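Snaclec convulxin subunit alpha (Crotalus durissus, PDB 1UMR) activates platelets as a snake venom lectin subunit by binding the platelet collagen receptor glycoprotein VI. Local coordinates at residues W30-Q35 / F127-P132; F52-V57 / G112-F117. One frame throughout, in Å; residues are numbered along the deposited sequence.

Interaction 1: residues W30-Q35 / F127-P132; sequences WFCTKQ and FVCKFP
Cys32 on the helix and Cys129 on the strand are joined by a disulfide, SG to SG 2.1 Å, which ties the two elements where their backbones come nearest, with CA of Cys32 5.4 Å from CA of Cys129. Each SG stands anti to its own carbonyl carbon and beside its backbone N, with a chi3 of -80° that makes the bridge left-handed. Helix and strand run in roughly the same direction here, their axes at 37°.

Beside the bridge two aromatic rings close the packing. Phe31 reaches from the helix toward the strand with CG anti to the backbone N (chi1 180°) and sets CD1 3.5 Å from CZ of Phe127, the two side chains crossing at about a right angle. Phe127 also has CD2 3.9 Å from SG of Cys32, an oblique sulfur-aromatic contact. No hydrogen bond crosses the interface; one covalent link and apolar contacts do all the work.

Toward the other end the fit slackens. The CB of Phe131 still points at the helix, yet CE1 of Phe131 stays 5.4 Å from O of Gln35, and the far side of the helix, with Trp30 and Lys34, faces solvent.

In the C-type lectin fold this is the classic disulfide between the first helix and the last long strand. Strand 125-131 runs between strands 14-20 and 40-41: Phe19 meets Phe31 edge-to-face, while Leu41 packs on both Cys32 and Phe127. On the sheet's other side Val128 turns away from helix 25-35 and touches Val68 of strand 67-74.

Interaction 2: residues F52-V57 / G112-F117; sequences FVAWMV and GFRKWF
Val57 holds CG1 anti to its backbone N (chi1 166°), while Phe113 has CG beside its own N and anti to the carbonyl carbon (chi1 -51°), and together these torsions bring the methyl over the middle of the ring. CG1 of Val57 lies 3.3 Å from the centroid of the Phe113 ring and only 5° off the ring normal, a CH-pi contact placed so centrally that all six ring carbons are at nearly the same distance from the methyl.

One helical turn back, Ala54 faces the loop backbone. Its CB is 3.3 Å from O of Gly112 and 3.4 Å from O of Phe113, and it meets CB of Phe113 at 3.9 Å. A small side chain therefore lets the loop come close, to 5.0 Å between CA of Ala54 and CA of Phe113. Gly112 and Phe113 both have positive phi, and the chain turns tightly against the helix here.

This is the second helix of the C-type lectin fold, helix 47-60, packing against the loop that joins strands 104-108 and 117-119 of the smaller sheet. Val68 of strand 67-74 touches both Val57 and Phe113, and Leu107 of strand 104-108 also packs on Phe113, so strands as well as the helix pack on the ring.

At the rim CG and CD of Arg114 both lie 3.8 Å from CB of Ala54, and the chain bends beyond them. The polar end of Arg114 finds its partner outside this contact: NH1 makes a salt bridge with an acidic side chain on the chain of another protein in the assembly.

In the fold
Interactions 1 and 2 are both largely buried, about 17 Å apart between centres, and each docks one of the two helices of the domain. They meet through strand 125-131: CG2 of Val128 is 3.8 Å from CG2 of Val57, and CG1 of Val128 is 3.9 Å from CE of Met56, so that strand has one helix on each side. Along the chain, 52-57 and 112-117 fall inside the loop closed by the disulfide of interaction 1. A covalent bridge fixes the first contact, whereas the second relies on noncovalent packing alone and, at its Arg114 rim, opens onto the interface with another protein chain.

Interaction 1: residues W30-Q35 / F127-P132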
loop_
_atom_site.group_PDB
_atom_site.type_symbol
_atom_site.label_atom_id
_atom_site.label_comp_id
_atom_site.label_asym_id
_atom_site.label_seq_id
_atom_site.Cartn_x
_atom_site.Cartn_y
_atom_site.Cartn_z
ATOM N N TRP A 30 29.363 -15.213 44.631
ATOM C CA TRP A 30 29.480 -14.515 45.926
ATOM C C TRP A 30 30.964 -14.195 46.221
ATOM O O TRP A 30 31.344 -13.060 46.618
ATOM C CB TRP A 30 28.983 -15.419 47.000
ATOM C CG TRP A 30 28.866 -14.891 48.450
ATOM C CD1 TRP A 30 28.791 -13.556 48.927
ATOM C CD2 TRP A 30 28.877 -15.731 49.608
ATOM N NE1 TRP A 30 28.708 -13.588 50.310
ATOM C CE2 TRP A 30 28.722 -14.902 50.741
ATOM C CE3 TRP A 30 28.855 -17.135 49.785
ATOM C CZ2 TRP A 30 28.584 -15.426 52.040
ATOM C CZ3 TRP A 30 28.786 -17.649 51.094
ATOM C CH2 TRP A 30 28.635 -16.794 52.190
ATOM N N PHE A 31 31.804 -15.193 46.031
ATOM C CA PHE A 31 33.213 -14.883 46.128
ATOM C C PHE A 31 33.579 -13.579 45.284
ATOM O O PHE A 31 34.272 -12.669 45.802
ATOM C CB PHE A 31 34.024 -16.102 45.701
ATOM C CG PHE A 31 35.529 -15.875 45.766
ATOM C CD1 PHE A 31 36.208 -15.347 44.649
ATOM C CD2 PHE A 31 36.259 -16.142 46.963
ATOM C CE1 PHE A 31 37.635 -15.079 44.704
ATOM C CE2 PHE A 31 37.648 -15.812 47.051
ATOM C CZ PHE A 31 38.345 -15.304 45.888
ATOM N N CYS A 32 33.156 -13.492 44.013
ATOM C CA CYS A 32 33.532 -12.295 43.201
ATOM C C CYS A 32 33.138 -11.028 43.976
ATOM O O CYS A 32 33.888 -10.100 44.110
ATOM C CB CYS A 32 32.906 -12.274 41.807
ATOM S SG CYS A 32 33.699 -13.508 40.818
ATOM N N THR A 33 31.972 -11.077 44.584
ATOM C CA THR A 33 31.340 -9.915 45.123
ATOM C C THR A 33 32.196 -9.369 46.299
ATOM O O THR A 33 32.195 -8.136 46.623
ATOM C CB THR A 33 29.937 -10.522 45.519
ATOM O OG1 THR A 33 28.806 -9.994 44.726
ATOM C CG2 THR A 33 29.639 -10.509 46.957
ATOM N N LYS A 34 32.935 -10.288 46.936
ATOM C CA LYS A 34 33.677 -9.971 48.127
ATOM C C LYS A 34 35.024 -9.311 47.709
ATOM O O LYS A 34 35.638 -8.718 48.537
ATOM C CB LYS A 34 33.988 -11.215 48.988
ATOM C CG LYS A 34 32.717 -11.988 49.559
ATOM C CD LYS A 34 33.205 -13.298 50.234
ATOM C CE LYS A 34 32.115 -14.002 51.066
ATOM N NZ LYS A 34 32.573 -15.388 51.362
ATOM N N GLN A 35 35.446 -9.439 46.442
ATOM C CA GLN A 35 36.710 -8.931 45.970
ATOM C C GLN A 35 36.698 -7.425 45.868
ATOM O O GLN A 35 37.722 -6.846 46.028
ATOM C CB GLN A 35 37.080 -9.561 44.613
ATOM C CG GLN A 35 37.413 -11.052 44.636
ATOM C CD GLN A 35 37.990 -11.527 45.975
ATOM O OE1 GLN A 35 37.293 -12.198 46.789
ATOM N NE2 GLN A 35 39.215 -11.142 46.240
ATOM N N PHE A 127 36.545 -19.754 37.686
ATOM C CA PHE A 127 35.620 -18.730 37.302
ATOM C C PHE A 127 36.382 -17.435 37.136
ATOM O O PHE A 127 37.536 -17.312 37.684
ATOM C CB PHE A 127 34.581 -18.615 38.386
ATOM C CG PHE A 127 35.144 -18.350 39.706
ATOM C CD1 PHE A 127 35.506 -19.381 40.521
ATOM C CD2 PHE A 127 35.295 -17.052 40.179
ATOM C CE1 PHE A 127 36.019 -19.161 41.817
ATOM C CE2 PHE A 127 35.775 -16.850 41.478
ATOM C CZ PHE A 127 36.150 -17.955 42.297
ATOM N N VAL A 128 35.779 -16.502 36.366
ATOM C CA VAL A 128 36.353 -15.183 36.160
ATOM C C VAL A 128 35.581 -14.131 36.877
ATOM O O VAL A 128 34.372 -14.166 36.824
ATOM C CB VAL A 128 36.456 -14.875 34.633
ATOM C CG1 VAL A 128 37.027 -13.424 34.312
ATOM C CG2 VAL A 128 37.347 -15.884 34.009
ATOM N N CYS A 129 36.273 -13.224 37.599
ATOM C CA CYS A 129 35.654 -12.065 38.255
ATOM C C CYS A 129 35.821 -10.750 37.444
ATOM O O CYS A 129 36.797 -10.581 36.687
ATOM C CB CYS A 129 36.210 -11.845 39.629
ATOM S SG CYS A 129 35.737 -13.152 40.790
ATOM N N LYS A 130 34.855 -9.849 37.544
ATOM C CA LYS A 130 34.914 -8.545 36.865
ATOM C C LYS A 130 34.382 -7.441 37.745
ATOM O O LYS A 130 33.461 -7.630 38.534
ATOM C CB LYS A 130 34.273 -8.556 35.475
ATOM C CG LYS A 130 33.842 -7.160 34.875
ATOM C CD LYS A 130 32.986 -7.407 33.601
ATOM C CE LYS A 130 32.437 -6.095 32.933
ATOM N NZ LYS A 130 31.851 -6.333 31.587
ATOM N N PHE A 131 35.046 -6.298 37.709
ATOM C CA PHE A 131 34.566 -5.112 38.413
ATOM C C PHE A 131 35.107 -3.819 37.814
ATOM O O PHE A 131 36.078 -3.868 37.071
ATOM C CB PHE A 131 34.882 -5.184 39.888
ATOM C CG PHE A 131 36.238 -4.749 40.256
ATOM C CD1 PHE A 131 37.258 -5.672 40.481
ATOM C CD2 PHE A 131 36.478 -3.415 40.527
ATOM C CE1 PHE A 131 38.538 -5.299 40.908
ATOM C CE2 PHE A 131 37.715 -2.979 40.974
ATOM C CZ PHE A 131 38.781 -3.931 41.188
ATOM N N PRO A 132 34.421 -2.688 38.053
ATOM C CA PRO A 132 34.871 -1.389 37.513
ATOM C C PRO A 132 35.655 -0.607 38.560
ATOM O O PRO A 132 35.071 -0.233 39.522
ATOM C CB PRO A 132 33.586 -0.675 37.239
ATOM C CG PRO A 132 32.534 -1.233 38.406
ATOM C CD PRO A 132 33.146 -2.589 38.817
#

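Interaction 2: residues F52-V57 / G112-F117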
loop_
_atom_site.group_PDB
_atom_site.type_symbol
_atom_site.label_atom_id
_atom_site.label_comp_id
_atom_site.label_asym_id
_atom_site.label_seq_id
_atom_site.Cartn_x
_atom_site.Cartn_y
_atom_site.Cartn_z
ATOM N N PHE A 52 39.230 -10.293 24.673
ATOM C CA PHE A 52 40.178 -9.991 25.757
ATOM C C PHE A 52 40.013 -11.065 26.854
ATOM O O PHE A 52 40.999 -11.581 27.369
ATOM C CB PHE A 52 39.969 -8.653 26.432
ATOM C CG PHE A 52 40.668 -8.609 27.759
ATOM C CD1 PHE A 52 42.073 -8.370 27.808
ATOM C CD2 PHE A 52 39.971 -8.899 28.937
ATOM C CE1 PHE A 52 42.787 -8.470 29.033
ATOM C CE2 PHE A 52 40.613 -8.924 30.165
ATOM C CZ PHE A 52 42.049 -8.797 30.249
ATOM N N VAL A 53 38.768 -11.397 27.229
ATOM C CA VAL A 53 38.589 -12.382 28.245
ATOM C C VAL A 53 39.143 -13.763 27.803
ATOM O O VAL A 53 39.686 -14.506 28.638
ATOM C CB VAL A 53 37.124 -12.559 28.696
ATOM C CG1 VAL A 53 37.091 -13.613 29.801
ATOM C CG2 VAL A 53 36.561 -11.310 29.287
ATOM N N ALA A 54 39.014 -14.116 26.526
ATOM C CA ALA A 54 39.472 -15.467 26.190
ATOM C C ALA A 54 41.034 -15.566 26.302
ATOM O O ALA A 54 41.608 -16.468 26.930
ATOM C CB ALA A 54 38.915 -15.933 24.776
ATOM N N TRP A 55 41.694 -14.555 25.764
ATOM C CA TRP A 55 43.125 -14.423 25.932
ATOM C C TRP A 55 43.460 -14.482 27.383
ATOM O O TRP A 55 44.253 -15.335 27.789
ATOM C CB TRP A 55 43.571 -13.133 25.268
ATOM C CG TRP A 55 44.994 -12.837 25.412
ATOM C CD1 TRP A 55 46.037 -13.098 24.487
ATOM C CD2 TRP A 55 45.592 -12.152 26.516
ATOM N NE1 TRP A 55 47.224 -12.626 25.007
ATOM C CE2 TRP A 55 46.999 -12.056 26.243
ATOM C CE3 TRP A 55 45.093 -11.622 27.728
ATOM C CZ2 TRP A 55 47.903 -11.461 27.147
ATOM C CZ3 TRP A 55 45.985 -11.018 28.622
ATOM C CH2 TRP A 55 47.384 -10.963 28.329
ATOM N N MET A 56 42.829 -13.649 28.219
ATOM C CA MET A 56 43.278 -13.644 29.606
ATOM C C MET A 56 43.130 -15.055 30.193
ATOM O O MET A 56 43.986 -15.525 30.957
ATOM C CB MET A 56 42.532 -12.619 30.458
ATOM C CG MET A 56 43.146 -12.463 31.752
ATOM S SD MET A 56 42.074 -11.674 33.005
ATOM C CE MET A 56 40.773 -12.913 33.277
ATOM N N VAL A 57 42.052 -15.751 29.850
ATOM C CA VAL A 57 41.854 -17.022 30.521
ATOM C C VAL A 57 42.875 -18.046 29.967
ATOM O O VAL A 57 43.485 -18.839 30.726
ATOM C CB VAL A 57 40.457 -17.535 30.256
ATOM C CG1 VAL A 57 40.317 -19.140 30.687
ATOM C CG2 VAL A 57 39.350 -16.562 30.901
ATOM N N GLY A 112 38.695 -22.371 22.695
ATOM C CA GLY A 112 39.450 -21.134 22.752
ATOM C C GLY A 112 38.842 -20.131 23.714
ATOM O O GLY A 112 39.071 -18.945 23.535
ATOM N N PHE A 113 38.090 -20.618 24.719
ATOM C CA PHE A 113 37.167 -19.831 25.539
ATOM C C PHE A 113 36.269 -18.833 24.772
ATOM O O PHE A 113 36.053 -17.707 25.189
ATOM C CB PHE A 113 37.940 -19.176 26.680
ATOM C CG PHE A 113 38.781 -20.157 27.450
ATOM C CD1 PHE A 113 40.145 -20.291 27.174
ATOM C CD2 PHE A 113 38.179 -21.048 28.355
ATOM C CE1 PHE A 113 40.943 -21.234 27.832
ATOM C CE2 PHE A 113 38.963 -22.016 29.083
ATOM C CZ PHE A 113 40.377 -22.106 28.807
ATOM N N ARG A 114 35.658 -19.282 23.689
ATOM C CA ARG A 114 34.870 -18.351 22.909
ATOM C C ARG A 114 33.353 -18.573 22.706
ATOM O O ARG A 114 32.581 -17.614 22.449
ATOM C CB ARG A 114 35.601 -17.958 21.596
ATOM C CG ARG A 114 36.618 -16.954 21.965
ATOM C CD ARG A 114 35.898 -15.681 22.479
ATOM N NE ARG A 114 36.383 -14.736 21.571
ATOM C CZ ARG A 114 35.762 -13.989 20.710
ATOM N NH1 ARG A 114 34.463 -13.758 20.625
ATOM N NH2 ARG A 114 36.590 -13.301 20.016
ATOM N N LYS A 115 32.788 -19.724 22.845
ATOM C CA LYS A 115 31.331 -19.435 22.805
ATOM C C LYS A 115 30.803 -19.693 24.165
ATOM O O LYS A 115 31.606 -20.034 25.010
ATOM C CB LYS A 115 30.620 -20.177 21.706
ATOM C CG LYS A 115 31.492 -20.368 20.477
ATOM C CD LYS A 115 31.140 -19.352 19.350
ATOM C CE LYS A 115 30.145 -19.905 18.297
ATOM N NZ LYS A 115 28.838 -19.045 18.254
ATOM N N TRP A 116 29.507 -19.484 24.403
ATOM C CA TRP A 116 28.984 -19.680 25.715
ATOM C C TRP A 116 28.175 -20.954 25.737
ATOM O O TRP A 116 27.327 -21.204 24.812
ATOM C CB TRP A 116 28.063 -18.508 26.130
ATOM C CG TRP A 116 28.661 -17.143 26.051
ATOM C CD1 TRP A 116 29.958 -16.832 26.069
ATOM C CD2 TRP A 116 27.936 -15.892 25.940
ATOM N NE1 TRP A 116 30.096 -15.473 25.953
ATOM C CE2 TRP A 116 28.858 -14.887 25.895
ATOM C CE3 TRP A 116 26.610 -15.564 25.841
ATOM C CZ2 TRP A 116 28.497 -13.544 25.763
ATOM C CZ3 TRP A 116 26.240 -14.220 25.717
ATOM C CH2 TRP A 116 27.181 -13.237 25.662
ATOM N N PHE A 117 28.395 -21.713 26.813
ATOM C CA PHE A 117 27.758 -23.011 26.943
ATOM C C PHE A 117 26.834 -23.063 28.170
ATOM O O PHE A 117 27.208 -22.600 29.255
ATOM C CB PHE A 117 28.858 -24.061 27.130
ATOM C CG PHE A 117 29.599 -24.369 25.851
ATOM C CD1 PHE A 117 29.240 -25.487 25.100
ATOM C CD2 PHE A 117 30.643 -23.509 25.378
ATOM C CE1 PHE A 117 29.929 -25.807 23.931
ATOM C CE2 PHE A 117 31.334 -23.827 24.173
ATOM C CZ PHE A 117 30.962 -24.979 23.433
#